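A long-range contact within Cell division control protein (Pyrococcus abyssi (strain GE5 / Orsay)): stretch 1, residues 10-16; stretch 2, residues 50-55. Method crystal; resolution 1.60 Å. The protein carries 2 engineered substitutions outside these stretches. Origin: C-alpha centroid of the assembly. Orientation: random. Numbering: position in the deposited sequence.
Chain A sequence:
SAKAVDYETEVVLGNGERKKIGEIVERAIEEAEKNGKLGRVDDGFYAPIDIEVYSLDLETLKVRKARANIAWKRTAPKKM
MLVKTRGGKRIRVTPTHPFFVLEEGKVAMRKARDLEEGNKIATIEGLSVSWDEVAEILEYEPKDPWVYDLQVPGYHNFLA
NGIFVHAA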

ATOM      1  N   GLU A  10       6.045   3.010   5.105  1.00 17.03           N
ATOM      2  CA  GLU A  10       6.050   2.503   6.475  1.00 15.34           C
ATOM      3  C   GLU A  10       4.648   2.080   6.922  1.00 17.24           C
ATOM      4  O   GLU A  10       3.727   2.908   7.007  1.00 15.92           O
ATOM      5  N   VAL A  11       4.486   0.790   7.191  1.00 14.85           N
ATOM      6  CA  VAL A  11       3.210   0.203   7.610  1.00 14.17           C
ATOM      7  C   VAL A  11       3.023   0.435   9.093  1.00 19.32           C
ATOM      8  O   VAL A  11       3.923   0.134   9.888  1.00 17.76           O
ATOM      9  N   VAL A  12       1.857   0.969   9.474  1.00 16.19           N
ATOM     10  CA  VAL A  12       1.508   1.088  10.890  1.00 21.75           C
ATOM     11  C   VAL A  12       1.050  -0.265  11.435  1.00 20.25           C
ATOM     12  O   VAL A  12       0.071  -0.867  10.972  1.00 20.18           O
ATOM     13  N   LEU A  13       1.804  -0.806  12.375  1.00 21.50           N
ATOM     14  CA  LEU A  13       1.436  -2.062  12.998  1.00 25.75           C
ATOM     15  C   LEU A  13       0.500  -1.810  14.179  1.00 20.05           C
ATOM     16  O   LEU A  13       0.594  -0.790  14.871  1.00 27.17           O
ATOM     17  N   GLY A  14      -0.455  -2.726  14.373  1.00 28.86           N
ATOM     18  CA  GLY A  14      -1.387  -2.574  15.474  1.00 30.80           C
ATOM     19  C   GLY A  14      -0.777  -2.813  16.822  1.00 27.29           C
ATOM     20  O   GLY A  14      -1.426  -2.547  17.838  1.00 33.82           O
ATOM     21  N   ASN A  15       0.443  -3.363  16.867  1.00 24.59           N
ATOM     22  CA  ASN A  15       0.991  -3.778  18.139  1.00 28.40           C
ATOM     23  C   ASN A  15       2.483  -3.543  18.217  1.00 29.37           C
ATOM     24  O   ASN A  15       3.172  -4.278  18.911  1.00 36.53           O
ATOM     25  N   GLY A  16       2.992  -2.572  17.476  1.00 31.87           N
ATOM     26  CA  GLY A  16       4.357  -2.139  17.667  1.00 32.00           C
ATOM     27  C   GLY A  16       4.617  -0.893  16.845  1.00 28.66           C
ATOM     28  O   GLY A  16       3.732  -0.370  16.178  1.00 29.24           O
ATOM     29  N   ASP A  50       1.991 -13.121   9.456  1.00 25.54           N
ATOM     30  CA  ASP A  50       0.921 -12.942  10.430  1.00 26.63           C
ATOM     31  C   ASP A  50       1.178 -11.655  11.219  1.00 30.44           C
ATOM     32  O   ASP A  50       1.783 -11.679  12.291  1.00 36.06           O
ATOM     33  N   ILE A  51       0.679 -10.531  10.727  1.00 27.23           N
ATOM     34  CA  ILE A  51       0.919  -9.264  11.392  1.00 24.28           C
ATOM     35  C   ILE A  51      -0.402  -8.511  11.496  1.00 24.50           C
ATOM     36  O   ILE A  51      -1.387  -8.860  10.846  1.00 30.35           O
ATOM     37  N   GLU A  52      -0.427  -7.527  12.381  1.00 25.68           N
ATOM     38  CA  GLU A  52      -1.626  -6.743  12.646  1.00 23.01           C
ATOM     39  C   GLU A  52      -1.412  -5.366  12.016  1.00 21.56           C
ATOM     40  O   GLU A  52      -0.412  -4.702  12.303  1.00 29.51           O
ATOM     41  N   VAL A  53      -2.324  -4.963  11.137  1.00 21.44           N
ATOM     42  CA  VAL A  53      -2.228  -3.665  10.469  1.00 18.42           C
ATOM     43  C   VAL A  53      -3.479  -2.913  10.879  1.00 20.95           C
ATOM     44  O   VAL A  53      -4.327  -3.475  11.596  1.00 21.46           O
ATOM     45  N   TYR A  54      -3.612  -1.676  10.407  1.00 19.44           N
ATOM     46  CA  TYR A  54      -4.848  -0.913  10.543  1.00 22.88           C
ATOM     47  C   TYR A  54      -5.479  -0.795   9.163  1.00 19.04           C
ATOM     48  O   TYR A  54      -4.789  -0.464   8.192  1.00 18.85           O
ATOM     49  N   SER A  55      -6.789  -1.046   9.107  1.00 21.05           N
ATOM     50  CA  SER A  55      -7.535  -0.983   7.860  1.00 18.94           C
ATOM     51  C   SER A  55      -8.756  -0.088   7.974  1.00 25.49           C
ATOM     52  O   SER A  55      -9.425  -0.052   9.004  1.00 25.25           O
TER

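The touching parts of residues 10-16 and of the strand formed by residues 50-55 run 105° apart, and the two segments bury 394 Å² in all. One direct hydrogen bond joins the stretches where they meet: Gly14 N donates to Glu52 O at 2.9 Å, with a nearly straight N-H...O angle of 165°. The same carbonyl receives a CA-H...O contact from the preceding residue, Leu13 CA lying 3.3 Å from Glu52 O. With the backbones this close, the side chains pack around the crossing.

Val11 directs its CA-CB bond toward the strand and adopts the t rotamer, which brings its CG1 to 3.8 Å from CG1 of Val53. Val53, in the m rotamer, points away overall, yet its CB still touches the first stretch and its CG1 methyl completes this buried apolar pair. Leu13 also leaves its backbone away from the strand, but its chi1 m, chi2 t conformation carries the end of the side chain back. Leu13 CD2 thereby comes within 4.2 Å of Ile51 CD1, a loose contact. Ile51 leaves its strand sideways, with chi1 p and chi2 t, and in this conformation CD1 meets the leucine methyl.

Tyr54 sets out sideways as well, and its m rotamer, with chi2 at -78°, swings the ring nearer to the first stretch. The ring is met obliquely by three groups: Val12 CG1 approaches Tyr54 CD2 at 3.6 Å, Leu13 O lies 3.6 Å from Tyr54 CE2, and Gly14 CA lies 3.5 Å from the same CE2 atom. Val12, a t rotamer on a sideways CA-CB bond, thus supplies the apolar side-chain partner of the tyrosine, while the next two residues offer it backbone.

Glu52 points toward the first stretch and has the largest area covered by it. Its chi1 and chi2 are both t, an extended form that lays the carboxylate beside the Gly14 backbone, Glu52 OE2 being 3.2 Å from Gly14 C, and next to Asn15, whose CB is 3.6 Å from Glu52 OE2. The absence of a side chain at Gly14 matters here: an ideal CB would point toward the strand and fall 2.4 Å from Glu52 OE2, a clash. The carboxylate gains no hydrogen bond from the glycine carbonyl, since Gly14 O and Glu52 OE2, 3.3 Å apart, are both acceptors.

Two waters extend the polar contacts to each side of the direct bond. Asn15, with chi1 p and chi2 near 0°, holds its amide oxygen where water 2 can donate to Asn15 OD1 at 2.7 Å; that water accepts from Glu52 N at 2.9 Å, so the asparagine side chain reaches the strand backbone through a single solvent molecule. Water 1 instead joins backbone to backbone, donating to Val12 O at 2.7 Å and accepting from Tyr54 N at 2.9 Å. At the ends, the side chains of Glu10, Asp50 and Ser55 are out of reach of the opposite stretch.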

ATOM      1  CB  GLU A  10       6.615   3.569   7.426  1.00 19.03           C
ATOM      2  CG  GLU A  10       8.084   3.856   7.164  1.00 22.50           C
ATOM      3  CD  GLU A  10       8.828   4.622   8.244  1.00 28.67           C
ATOM      4  OE1 GLU A  10       8.226   5.036   9.283  1.00 24.84           O
ATOM      5  OE2 GLU A  10      10.067   4.860   8.035  1.00 28.73           O
ATOM      6  CB  VAL A  11       3.209  -1.303   7.317  1.00 14.86           C
ATOM      7  CG1 VAL A  11       1.906  -1.934   7.726  1.00 19.03           C
ATOM      8  CG2 VAL A  11       3.458  -1.529   5.770  1.00 17.89           C
ATOM      9  CB  VAL A  12       0.454   2.183  11.085  1.00 17.36           C
ATOM     10  CG1 VAL A  12       0.116   2.365  12.584  1.00 21.91           C
ATOM     11  CG2 VAL A  12       0.935   3.475  10.528  1.00 20.10           C
ATOM     12  CB  LEU A  13       2.687  -2.812  13.465  1.00 27.40           C
ATOM     13  CG  LEU A  13       3.644  -3.144  12.331  1.00 27.07           C
ATOM     14  CD1 LEU A  13       4.964  -3.704  12.899  1.00 31.75           C
ATOM     15  CD2 LEU A  13       3.033  -4.093  11.345  1.00 28.01           C
ATOM     16  CB  ASN A  15       0.678  -5.262  18.376  1.00 33.77           C
ATOM     17  CG  ASN A  15       1.145  -6.185  17.214  1.00 30.28           C
ATOM     18  OD1 ASN A  15       1.703  -5.747  16.190  1.00 28.33           O
ATOM     19  ND2 ASN A  15       0.916  -7.495  17.406  1.00 31.29           N
ATOM     20  CB  ASP A  50       0.828 -14.162  11.361  1.00 33.29           C
ATOM     21  CG  ASP A  50      -0.315 -14.088  12.350  1.00 33.64           C
ATOM     22  OD1 ASP A  50      -1.172 -13.175  12.296  1.00 40.86           O
ATOM     23  OD2 ASP A  50      -0.397 -15.017  13.198  1.00 45.02           O
ATOM     24  CB  ILE A  51       1.975  -8.414  10.651  1.00 23.25           C
ATOM     25  CG1 ILE A  51       1.441  -8.010   9.297  1.00 24.29           C
ATOM     26  CG2 ILE A  51       3.247  -9.215  10.458  1.00 28.04           C
ATOM     27  CD1 ILE A  51       2.413  -7.144   8.557  1.00 31.40           C
ATOM     28  CB  GLU A  52      -1.869  -6.646  14.150  1.00 29.83           C
ATOM     29  CG  GLU A  52      -3.146  -5.946  14.504  1.00 36.52           C
ATOM     30  CD  GLU A  52      -3.389  -5.952  15.992  1.00 49.65           C
ATOM     31  OE1 GLU A  52      -4.432  -6.494  16.414  1.00 59.45           O
ATOM     32  OE2 GLU A  52      -2.529  -5.439  16.736  1.00 47.47           O
ATOM     33  CB  VAL A  53      -2.139  -3.811   8.957  1.00 18.04           C
ATOM     34  CG1 VAL A  53      -0.792  -4.489   8.584  1.00 21.55           C
ATOM     35  CG2 VAL A  53      -3.354  -4.530   8.439  1.00 20.19           C
ATOM     36  CB  TYR A  54      -4.591   0.491  11.118  1.00 19.10           C
ATOM     37  CG  TYR A  54      -4.276   0.459  12.599  1.00 21.18           C
ATOM     38  CD1 TYR A  54      -5.300   0.313  13.534  1.00 23.29           C
ATOM     39  CD2 TYR A  54      -2.968   0.545  13.052  1.00 29.17           C
ATOM     40  CE1 TYR A  54      -5.018   0.273  14.865  1.00 27.84           C
ATOM     41  CE2 TYR A  54      -2.683   0.521  14.382  1.00 29.82           C
ATOM     42  CZ  TYR A  54      -3.713   0.389  15.284  1.00 25.89           C
ATOM     43  OH  TYR A  54      -3.451   0.358  16.622  1.00 32.85           O
ATOM     44  CB  SER A  55      -7.939  -2.343   7.439  1.00 22.80           C
ATOM     45  OG  SER A  55      -6.781  -3.166   7.339  1.00 21.70           O
TER
HETATM   46  O   HOH W   1      -1.467  -0.490   8.840  1.00 18.67           O
HETATM   47  O   HOH W   2       2.023  -7.311  13.996  1.00 25.96           O